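Local coordinates for protein tryptophan decarboxylase 1 (Oryza sativa subsp. japonica, PDB 6KHO) that decarboxylates L-tryptophan to tryptamine and 5-hydroxy-L-tryptophan to serotonin, using pyridoxal 5'-phosphate as cofactor and working as a homodimer, at residues 114-119 and 386-391; 133-138 and 382-387; 437-442 and 456-461. All blocks are in the same frame, centred on the assembly; numbering follows the deposited sequence.

Overall arrangement
Contacts 1 and 2 are neighbours, their centres about 9 Å apart, and both use the start of helix 386-420, contact 2 together with the turn leading into it; they share Gly386 and Leu387. Helices 110-122 and 133-149, consecutive in the chain, supply the other halves. All four segments fall within the pyridoxal-dependent decarboxylase region, and both contacts also touch the second subunit, so they join distant parts of the chain close to the dimer interface. Contact 3 comes later in the chain, on the opposite side of its centre, about 42 Å from contact 1 and 47 Å from contact 2 between centres. There helix 451-468 packs against strand 435-440 of the four-stranded antiparallel sheet, away from the cofactor site.

Contact 1: 114-119 and 386-391; sequences AGDLIA and GLKLWM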
# COMPACT_ATOMS: atom_id res chain seq x y z
N ALA A 114 -10.88 1.02 -15.15
CA ALA A 114 -10.08 0.99 -16.38
C ALA A 114 -8.66 1.46 -16.12
O ALA A 114 -7.69 0.82 -16.54
CB ALA A 114 -10.75 1.85 -17.46
N GLY A 115 -8.52 2.59 -15.41
CA GLY A 115 -7.20 3.11 -15.13
C GLY A 115 -6.37 2.17 -14.28
O GLY A 115 -5.17 1.98 -14.54
N ASP A 116 -6.98 1.56 -13.26
CA ASP A 116 -6.21 0.65 -12.44
C ASP A 116 -5.84 -0.62 -13.19
O ASP A 116 -4.76 -1.18 -12.96
CB ASP A 116 -6.94 0.31 -11.15
CG ASP A 116 -6.21 0.87 -9.93
OD1 ASP A 116 -5.24 1.66 -10.13
OD2 ASP A 116 -6.59 0.54 -8.79
N LEU A 117 -6.72 -1.10 -14.07
CA LEU A 117 -6.37 -2.24 -14.92
C LEU A 117 -5.17 -1.93 -15.80
O LEU A 117 -4.24 -2.74 -15.91
CB LEU A 117 -7.59 -2.62 -15.77
CG LEU A 117 -7.43 -3.54 -16.98
CD1 LEU A 117 -6.90 -4.91 -16.59
CD2 LEU A 117 -8.78 -3.66 -17.71
N ILE A 118 -5.16 -0.75 -16.42
CA ILE A 118 -4.02 -0.38 -17.26
C ILE A 118 -2.74 -0.28 -16.42
O ILE A 118 -1.68 -0.77 -16.83
CB ILE A 118 -4.34 0.92 -18.02
CG1 ILE A 118 -5.44 0.62 -19.06
CG2 ILE A 118 -3.10 1.45 -18.72
CD1 ILE A 118 -6.11 1.85 -19.70
N ALA A 119 -2.84 0.29 -15.22
CA ALA A 119 -1.65 0.40 -14.38
C ALA A 119 -1.13 -0.98 -13.98
O ALA A 119 0.08 -1.21 -13.98
CB ALA A 119 -1.96 1.25 -13.14
N GLY A 386 -1.56 7.33 -9.86
CA GLY A 386 -2.02 8.58 -10.45
C GLY A 386 -2.92 8.37 -11.64
O GLY A 386 -3.79 9.20 -11.92
N LEU A 387 -2.77 7.24 -12.35
CA LEU A 387 -3.48 7.05 -13.60
C LEU A 387 -4.99 7.00 -13.37
O LEU A 387 -5.75 7.69 -14.06
CB LEU A 387 -2.99 5.77 -14.29
CG LEU A 387 -3.56 5.53 -15.69
CD1 LEU A 387 -3.21 6.68 -16.63
CD2 LEU A 387 -3.03 4.21 -16.26
N LYS A 388 -5.45 6.19 -12.41
CA LYS A 388 -6.90 6.07 -12.22
C LYS A 388 -7.50 7.37 -11.73
O LYS A 388 -8.62 7.73 -12.13
CB LYS A 388 -7.23 4.91 -11.27
CG LYS A 388 -6.74 5.09 -9.84
CD LYS A 388 -7.09 3.86 -9.01
CE LYS A 388 -6.26 3.80 -7.74
NZ LYS A 388 -6.59 2.58 -6.93
N LEU A 389 -6.79 8.10 -10.86
CA LEU A 389 -7.32 9.37 -10.37
C LEU A 389 -7.42 10.40 -11.50
O LEU A 389 -8.43 11.11 -11.61
CB LEU A 389 -6.43 9.90 -9.24
CG LEU A 389 -6.98 11.15 -8.55
CD1 LEU A 389 -8.45 10.96 -8.15
CD2 LEU A 389 -6.11 11.52 -7.33
N TRP A 390 -6.40 10.49 -12.35
CA TRP A 390 -6.48 11.37 -13.52
C TRP A 390 -7.60 10.94 -14.47
O TRP A 390 -8.35 11.78 -14.98
CB TRP A 390 -5.13 11.39 -14.25
CG TRP A 390 -5.19 12.02 -15.61
CD1 TRP A 390 -5.27 13.35 -15.91
CD2 TRP A 390 -5.20 11.33 -16.87
NE1 TRP A 390 -5.33 13.53 -17.27
CE2 TRP A 390 -5.30 12.30 -17.89
CE3 TRP A 390 -5.16 9.97 -17.24
CZ2 TRP A 390 -5.32 11.98 -19.25
CZ3 TRP A 390 -5.17 9.65 -18.60
CH2 TRP A 390 -5.26 10.65 -19.59
N MET A 391 -7.75 9.64 -14.69
CA MET A 391 -8.78 9.17 -15.62
C MET A 391 -10.18 9.53 -15.14
O MET A 391 -11.07 9.83 -15.94
CB MET A 391 -8.66 7.67 -15.82
CG MET A 391 -7.56 7.30 -16.80
SD MET A 391 -7.88 5.67 -17.48
CE MET A 391 -6.57 5.59 -18.70
O HOH W 1 -3.96 3.63 -11.46
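Gly115 meets Lys388 backbone to backbone, CA to CA at 4.2 Å, and this is the tight part of the contact. A side chain on Gly115 would run into Lys388 CA, so hydrogen suits the position. The extended chain of Met391 lays SD against the bared backbone, 3.5 Å from Gly115 CA. Leu387 CD2 fits between Gly115 O and Ile118 CG2, which lies 3.7 Å from it. Further out the contact is an ordinary methyl-to-methyl one, Ile118 CD1 to Met391 CE 3.9 Å, the side chains crossing at about a right angle. Two nearly antiparallel helices, 110-122 and 386-420, pack here in the decarboxylase domain, their segment axes 7.7 Å apart at 153°; beyond them, Phe40 of the second subunit packs on Ile118. The other flank is polar and less direct: a water donates to Asp116 OD1 and accepts from Lys388 N, bridging the two helices. Lys388 starts with CG in the crowded position between backbone N and carbonyl carbon (chi1 65°), then runs extended across the carboxylate, and its NZ reaches Asp116 OD2 at 2.8 Å from above the carboxylate plane. The ammonium also donates to the carbonyls of Cys335 and Asp337. An alanine in place of Lys388 would probably leave the buried Asp116 carboxylate without its salt-bridge mate, and the two carbonyls without the ammonium.

Contact 2: 133-138 and 382-387; sequences PAATEM and RRFRGL
The Phe384 ring is clasped against Ala135 and Met138 of helix 133-149, with Phe384 itself at the centre of an inverse gamma turn that follows closely on Gly381, which binds the cofactor, and leads into helix 386-420. In that turn Arg385 N bonds weakly to Arg383 O; CG of Phe384 is anti to the backbone N (chi1 -172°), and the ring at the end of the side chain comes up to helix 133-149.

The aromatic contacts use both faces and the rim. Ala135 CA makes a CH-pi contact over one face, 3.8 Å from the ring centroid and offset toward the rim; a small alanine allows the helix backbone to come this close. Leu387 CB, from the ring's own segment, lies over the centre of the opposite face, completing a sandwich. Met138 CB is at the ring edge, near its plane, and the bent chain brings SD obliquely beside the ring, 5.2 Å from its centroid, a Met-aromatic contact.

Apolar contacts extend this core. Met138 SD lies 3.7 Å from Leu387 CD1, while Ala135 CB rests 3.9 Å from Phe384 CD1. Val88 of the second subunit packs on Met138. Gly386 suits its place because a CB would be tight against Met138 C.

Polar links run through water. One water donates to Ala135 O and accepts from Gly386 N at 3.0 Å. Arg382, whose NH1 also forms a salt bridge with Glu139, passes a hydrogen bond to a second water in the plane of its guanidinium, NH1 to water 2.9 Å, and that water donates to Thr136 OG1.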
# COMPACT_ATOMS: atom_id res chain seq x y z
N PRO A 133 9.11 8.33 -15.79
CA PRO A 133 8.71 9.75 -15.66
C PRO A 133 7.21 10.00 -15.67
O PRO A 133 6.72 10.74 -14.82
CB PRO A 133 9.43 10.39 -16.86
CG PRO A 133 10.72 9.62 -16.94
CD PRO A 133 10.29 8.17 -16.66
N ALA A 134 6.48 9.40 -16.61
CA ALA A 134 5.04 9.63 -16.70
C ALA A 134 4.31 9.27 -15.40
O ALA A 134 3.35 9.94 -15.03
CB ALA A 134 4.45 8.83 -17.88
N ALA A 135 4.75 8.22 -14.71
CA ALA A 135 4.04 7.80 -13.50
C ALA A 135 4.13 8.85 -12.41
O ALA A 135 3.14 9.12 -11.70
CB ALA A 135 4.59 6.46 -13.00
N THR A 136 5.30 9.46 -12.25
CA THR A 136 5.47 10.48 -11.22
C THR A 136 4.86 11.81 -11.65
O THR A 136 4.18 12.46 -10.85
CB THR A 136 6.96 10.63 -10.92
OG1 THR A 136 7.41 9.44 -10.23
CG2 THR A 136 7.24 11.90 -10.07
N GLU A 137 5.06 12.20 -12.91
CA GLU A 137 4.51 13.47 -13.36
C GLU A 137 2.99 13.44 -13.42
O GLU A 137 2.35 14.46 -13.17
CB GLU A 137 5.11 13.85 -14.72
CG GLU A 137 6.63 14.05 -14.62
CD GLU A 137 7.20 15.09 -15.58
OE1 GLU A 137 6.42 15.81 -16.25
OE2 GLU A 137 8.44 15.18 -15.66
N MET A 138 2.39 12.30 -13.77
CA MET A 138 0.93 12.23 -13.74
C MET A 138 0.40 12.23 -12.32
O MET A 138 -0.68 12.78 -12.06
CB MET A 138 0.42 11.00 -14.48
CG MET A 138 -1.11 10.89 -14.44
SD MET A 138 -1.81 10.08 -15.90
CE MET A 138 -1.89 11.50 -17.03
N ARG A 382 6.25 1.44 -5.68
CA ARG A 382 4.89 1.98 -5.67
C ARG A 382 4.25 1.79 -7.03
O ARG A 382 4.94 1.87 -8.06
CB ARG A 382 4.89 3.48 -5.29
CG ARG A 382 5.77 4.37 -6.17
CD ARG A 382 6.23 5.65 -5.44
NE ARG A 382 5.15 6.22 -4.65
CZ ARG A 382 4.19 6.99 -5.16
NH1 ARG A 382 4.19 7.27 -6.45
NH2 ARG A 382 3.24 7.47 -4.37
N ARG A 383 2.94 1.54 -7.03
CA ARG A 383 2.10 1.45 -8.21
C ARG A 383 1.88 2.83 -8.83
O ARG A 383 2.01 3.87 -8.18
CB ARG A 383 0.72 0.87 -7.87
CG ARG A 383 0.67 -0.62 -7.64
CD ARG A 383 -0.76 -1.06 -7.29
NE ARG A 383 -1.74 -0.63 -8.29
CZ ARG A 383 -2.05 -1.31 -9.37
NH1 ARG A 383 -1.48 -2.49 -9.63
NH2 ARG A 383 -2.96 -0.82 -10.21
N PHE A 384 1.48 2.81 -10.10
CA PHE A 384 1.06 4.00 -10.85
C PHE A 384 -0.40 4.33 -10.48
O PHE A 384 -1.33 4.15 -11.26
CB PHE A 384 1.23 3.71 -12.34
CG PHE A 384 1.01 4.89 -13.26
CD1 PHE A 384 0.71 6.15 -12.76
CD2 PHE A 384 1.11 4.71 -14.63
CE1 PHE A 384 0.51 7.22 -13.63
CE2 PHE A 384 0.92 5.77 -15.50
CZ PHE A 384 0.61 7.02 -15.00
N ARG A 385 -0.58 4.83 -9.25
CA ARG A 385 -1.92 5.18 -8.76
C ARG A 385 -2.44 6.47 -9.36
O ARG A 385 -3.66 6.70 -9.34
CB ARG A 385 -1.95 5.35 -7.24
CG ARG A 385 -1.53 4.13 -6.47
CD ARG A 385 -2.04 4.16 -5.01
NE ARG A 385 -2.16 2.76 -4.64
CZ ARG A 385 -1.21 2.07 -4.04
NH1 ARG A 385 -0.09 2.68 -3.66
NH2 ARG A 385 -1.39 0.76 -3.80
N GLY A 386 -1.56 7.33 -9.86
CA GLY A 386 -2.02 8.58 -10.45
C GLY A 386 -2.92 8.37 -11.64
O GLY A 386 -3.79 9.20 -11.92
N LEU A 387 -2.77 7.24 -12.35
CA LEU A 387 -3.48 7.05 -13.60
C LEU A 387 -4.99 7.00 -13.37
O LEU A 387 -5.75 7.69 -14.06
CB LEU A 387 -2.99 5.77 -14.29
CG LEU A 387 -3.56 5.53 -15.69
CD1 LEU A 387 -3.21 6.68 -16.63
CD2 LEU A 387 -3.03 4.21 -16.26
O HOH W 2 1.42 7.44 -9.76
O HOH W 3 5.94 7.25 -8.81

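Contact 3: 437-442 and 456-461; sequences CFRIRA and EANREL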
# COMPACT_ATOMS: atom_id res chain seq x y z
N CYS A 437 -27.39 9.52 11.23
CA CYS A 437 -27.38 8.73 12.45
C CYS A 437 -28.77 8.81 13.08
O CYS A 437 -29.30 9.90 13.28
CB CYS A 437 -26.32 9.23 13.43
SG CYS A 437 -24.58 8.94 12.95
N PHE A 438 -29.36 7.65 13.37
CA PHE A 438 -30.74 7.59 13.84
C PHE A 438 -30.89 6.41 14.78
O PHE A 438 -30.04 5.51 14.82
CB PHE A 438 -31.73 7.47 12.67
CG PHE A 438 -31.78 6.10 12.04
CD1 PHE A 438 -30.72 5.63 11.28
CD2 PHE A 438 -32.88 5.29 12.21
CE1 PHE A 438 -30.76 4.37 10.71
CE2 PHE A 438 -32.93 4.02 11.63
CZ PHE A 438 -31.87 3.56 10.88
N ARG A 439 -31.97 6.43 15.57
CA ARG A 439 -32.24 5.29 16.44
C ARG A 439 -33.71 5.28 16.83
O ARG A 439 -34.44 6.27 16.66
CB ARG A 439 -31.35 5.31 17.69
CG ARG A 439 -31.63 6.43 18.67
CD ARG A 439 -30.94 6.11 19.99
NE ARG A 439 -31.73 6.52 21.14
CZ ARG A 439 -31.85 5.81 22.26
NH1 ARG A 439 -31.22 4.65 22.38
NH2 ARG A 439 -32.59 6.27 23.26
N ILE A 440 -34.14 4.12 17.32
CA ILE A 440 -35.46 3.98 17.94
C ILE A 440 -35.46 4.77 19.24
O ILE A 440 -34.67 4.48 20.15
CB ILE A 440 -35.80 2.50 18.17
CG1 ILE A 440 -36.14 1.81 16.85
CG2 ILE A 440 -36.94 2.37 19.18
CD1 ILE A 440 -36.09 0.29 16.93
N ARG A 441 -36.32 5.78 19.32
CA ARG A 441 -36.48 6.63 20.49
C ARG A 441 -36.91 5.81 21.71
O ARG A 441 -37.50 4.73 21.59
CB ARG A 441 -37.53 7.71 20.22
CG ARG A 441 -37.16 9.09 20.69
CD ARG A 441 -38.41 9.97 20.85
NE ARG A 441 -38.76 10.68 19.62
CZ ARG A 441 -38.07 11.70 19.10
NH1 ARG A 441 -36.96 12.14 19.70
NH2 ARG A 441 -38.49 12.28 17.98
N ALA A 442 -36.60 6.33 22.89
CA ALA A 442 -37.17 5.79 24.11
C ALA A 442 -38.57 6.35 24.32
O ALA A 442 -38.82 7.53 24.09
CB ALA A 442 -36.29 6.11 25.32
N GLU A 456 -31.42 -2.02 23.32
CA GLU A 456 -31.57 -3.39 22.82
C GLU A 456 -32.55 -3.47 21.66
O GLU A 456 -32.43 -4.35 20.81
CB GLU A 456 -31.98 -4.33 23.95
CG GLU A 456 -31.42 -5.75 23.81
CD GLU A 456 -29.92 -5.83 24.12
OE1 GLU A 456 -29.31 -6.90 23.87
OE2 GLU A 456 -29.36 -4.83 24.62
N ALA A 457 -33.53 -2.56 21.60
CA ALA A 457 -34.43 -2.52 20.45
C ALA A 457 -33.67 -2.18 19.17
O ALA A 457 -33.93 -2.76 18.11
CB ALA A 457 -35.55 -1.51 20.69
N ASN A 458 -32.73 -1.25 19.26
CA ASN A 458 -31.96 -0.87 18.08
C ASN A 458 -31.02 -1.99 17.65
O ASN A 458 -30.85 -2.23 16.46
CB ASN A 458 -31.20 0.42 18.36
CG ASN A 458 -32.10 1.63 18.38
OD1 ASN A 458 -32.65 2.02 17.35
ND2 ASN A 458 -32.27 2.22 19.56
N ARG A 459 -30.41 -2.68 18.61
CA ARG A 459 -29.56 -3.81 18.25
C ARG A 459 -30.38 -4.91 17.59
O ARG A 459 -29.91 -5.55 16.64
CB ARG A 459 -28.83 -4.35 19.48
CG ARG A 459 -28.09 -5.63 19.19
CD ARG A 459 -27.28 -6.11 20.37
NE ARG A 459 -25.91 -5.57 20.38
CZ ARG A 459 -24.96 -5.93 19.52
NH1 ARG A 459 -25.22 -6.81 18.56
NH2 ARG A 459 -23.74 -5.41 19.61
N GLU A 460 -31.60 -5.15 18.07
CA GLU A 460 -32.48 -6.12 17.45
C GLU A 460 -32.85 -5.69 16.04
O GLU A 460 -32.78 -6.48 15.09
CB GLU A 460 -33.74 -6.30 18.31
CG GLU A 460 -34.74 -7.32 17.79
CD GLU A 460 -34.37 -8.75 18.15
OE1 GLU A 460 -34.93 -9.69 17.55
OE2 GLU A 460 -33.50 -8.93 19.03
N LEU A 461 -33.26 -4.42 15.88
CA LEU A 461 -33.57 -3.88 14.56
C LEU A 461 -32.43 -4.13 13.58
O LEU A 461 -32.63 -4.67 12.48
CB LEU A 461 -33.87 -2.39 14.68
CG LEU A 461 -34.23 -1.67 13.38
CD1 LEU A 461 -35.34 -2.43 12.65
CD2 LEU A 461 -34.63 -0.22 13.64
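The flat amide of Asn458 meets the backbone of Ile440 through its oxygen and nitrogen and lies beside the guanidinium of Arg439, the two planes turned 34° apart. Ile440 N lies in the plane of the amide carbonyl and uses a lone pair of Asn458 OD1, giving a short bond of 2.6 Å that is nearly straight at 173°. Asn458 ND2 makes a weak bond of 3.3 Å to Ile440 O and another weak one to Ala454 O in its own helix. Asparagine suits the place because it offers an acceptor and a donor together, gripping both polar backbone atoms of one strand residue. ND2 meets the guanidinium only obliquely, 3.9 Å from Arg439 NH1; the guanidinium of Arg439 is instead paired with Glu426, Glu451 and Asp455.

Ile440 slides past Asn458 in the opposite direction, its CB 3.3 Å from Asn458 OD1. CD1 continues to the helix, where it meets Leu461 CD2 at 3.6 Å and Ala457 CB at 4.2 Å. These apolar contacts lie next to the polar pair, and the small Ala457 leaves room for the isoleucine tip.

The strand runs at 110° to the helix, their segment axes 7.8 Å apart. A helix packed on an antiparallel sheet like this is consistent with the C-terminal small domain of fold type I pyridoxal phosphate enzymes. Strand 435-440 lies between strands 425-427 and 481-487; Asn458 also packs on Phe482 of the latter, Ile440 touches Phe425 of the former, and Leu461 rests on Thr508 and Thr509 of helix 495-513.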